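Local coordinates for CRISPR system Cmr subunit Cmr6 (Pyrococcus furiosus, PDB 4W8V), which belongs to the RAMP superfamily and, with Cmr1, caps the RNA-guided type III-B Cmr complex of CRISPR antiviral defence, at residues P48-P51 with G52-K56. Sequence-based numbering, arbitrary orientation.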
loop_
_atom_site.group_PDB
_atom_site.type_symbol
_atom_site.label_atom_id
_atom_site.label_comp_id
_atom_site.label_asym_id
_atom_site.label_seq_id
_atom_site.Cartn_x
_atom_site.Cartn_y
_atom_site.Cartn_z
ATOM N N PRO A 48 9.124 11.946 -8.510
ATOM C CA PRO A 48 9.135 11.826 -7.050
ATOM C C PRO A 48 9.133 10.374 -6.585
ATOM O O PRO A 48 8.972 9.462 -7.383
ATOM C CB PRO A 48 7.848 12.545 -6.647
ATOM C CG PRO A 48 6.947 12.329 -7.810
ATOM C CD PRO A 48 7.814 12.421 -9.003
ATOM N N TYR A 49 9.343 10.133 -5.305
ATOM C CA TYR A 49 9.263 8.761 -4.819
ATOM C C TYR A 49 7.895 8.449 -4.244
ATOM O O TYR A 49 7.037 9.327 -4.121
ATOM C CB TYR A 49 10.335 8.488 -3.757
ATOM C CG TYR A 49 10.188 9.294 -2.477
ATOM C CD1 TYR A 49 9.586 8.751 -1.348
ATOM C CD2 TYR A 49 10.687 10.584 -2.394
ATOM C CE1 TYR A 49 9.477 9.476 -0.171
ATOM C CE2 TYR A 49 10.589 11.322 -1.217
ATOM C CZ TYR A 49 9.988 10.765 -0.110
ATOM O OH TYR A 49 9.914 11.506 1.056
ATOM N N ILE A 50 7.707 7.174 -3.914
ATOM C CA ILE A 50 6.508 6.694 -3.237
ATOM C C ILE A 50 6.849 6.415 -1.791
ATOM O O ILE A 50 7.644 5.517 -1.510
ATOM C CB ILE A 50 5.980 5.407 -3.882
ATOM C CG1 ILE A 50 5.588 5.656 -5.345
ATOM C CG2 ILE A 50 4.830 4.849 -3.070
ATOM C CD1 ILE A 50 6.017 4.538 -6.295
ATOM N N PRO A 51 6.240 7.171 -0.862
ATOM C CA PRO A 51 6.509 7.012 0.572
ATOM C C PRO A 51 6.213 5.600 1.070
ATOM O O PRO A 51 5.210 4.995 0.707
ATOM C CB PRO A 51 5.565 8.026 1.228
ATOM C CG PRO A 51 5.166 8.955 0.168
ATOM C CD PRO A 51 5.247 8.223 -1.130
ATOM N N GLY A 52 7.092 5.075 1.902
ATOM C CA GLY A 52 6.904 3.748 2.459
ATOM C C GLY A 52 5.655 3.637 3.324
ATOM O O GLY A 52 5.124 2.544 3.530
ATOM N N SER A 53 5.197 4.768 3.852
ATOM C CA SER A 53 3.970 4.794 4.635
ATOM C C SER A 53 2.786 4.551 3.709
ATOM O O SER A 53 1.814 3.899 4.090
ATOM C CB SER A 53 3.824 6.122 5.399
ATOM O OG SER A 53 3.638 7.225 4.521
ATOM N N ALA A 54 2.874 5.047 2.481
ATOM C CA ALA A 54 1.848 4.752 1.488
ATOM C C ALA A 54 1.895 3.282 1.053
ATOM O O ALA A 54 0.855 2.668 0.845
ATOM C CB ALA A 54 1.981 5.662 0.283
ATOM N N ILE A 55 3.095 2.721 0.920
ATOM C CA ILE A 55 3.228 1.304 0.592
ATOM C C ILE A 55 2.641 0.462 1.724
ATOM O O ILE A 55 1.893 -0.487 1.478
ATOM C CB ILE A 55 4.696 0.924 0.327
ATOM C CG1 ILE A 55 5.145 1.578 -0.980
ATOM C CG2 ILE A 55 4.868 -0.605 0.240
ATOM C CD1 ILE A 55 6.432 1.054 -1.519
ATOM N N LYS A 56 2.928 0.854 2.964
ATOM C CA LYS A 56 2.360 0.191 4.134
ATOM C C LYS A 56 0.833 0.281 4.189
ATOM O O LYS A 56 0.162 -0.700 4.478
ATOM C CB LYS A 56 2.945 0.804 5.403
ATOM C CG LYS A 56 2.619 0.039 6.660
ATOM C CD LYS A 56 3.211 0.706 7.882
ATOM C CE LYS A 56 3.241 -0.275 9.038
ATOM N NZ LYS A 56 3.652 0.331 10.329
#
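The carbonyl oxygen of Pro51, the residue at the N-cap position of helix 52-68, takes two backbone N-H groups from the first turn of that helix. Ile55 N gives the sounder bond, 3.1 Å to Pro51 O. Its N-H...O angle is 155°, and the donor lies in the carbonyl plane. Ala54 N is closer to Pro51 O, at 2.9 Å, but its bond is bent and weak. The Pro51 carbonyl thus accepts the first i to i+4 bond of the helix, while the proline ring has no polar group to cap the first turn. The next helical bond follows at once, from Lys56 N to Gly52 O. Gly52 N donates a hydrogen bond to OD1 of Asp146, which ties the start of the helix to strand 143-149, an outermost strand, within this chain, of the four-stranded antiparallel sheet of the RAMP-family fold in this C-terminal part of Cmr6. The loop is tied there as well, because Ile50 is joined to Ala147 by backbone hydrogen bonding. CD of the Pro51 ring is 4.4 Å from Ala54 CB. The methyl of Ala54 also sits against the Pro51 carbonyl, its CB 3.3 Å from Pro51 O. On the buried side, Ile50 and Ile55 meet with their side chains at about a right angle, and both also touch Ala147. Ile50 carries CG2 anti to its own backbone N, which directs this branch to the helix, while CG1, anti to the carbonyl carbon, leads away from it. The two isoleucines touch where Ile50 CG2 lies 3.9 Å from Ile55 CG1.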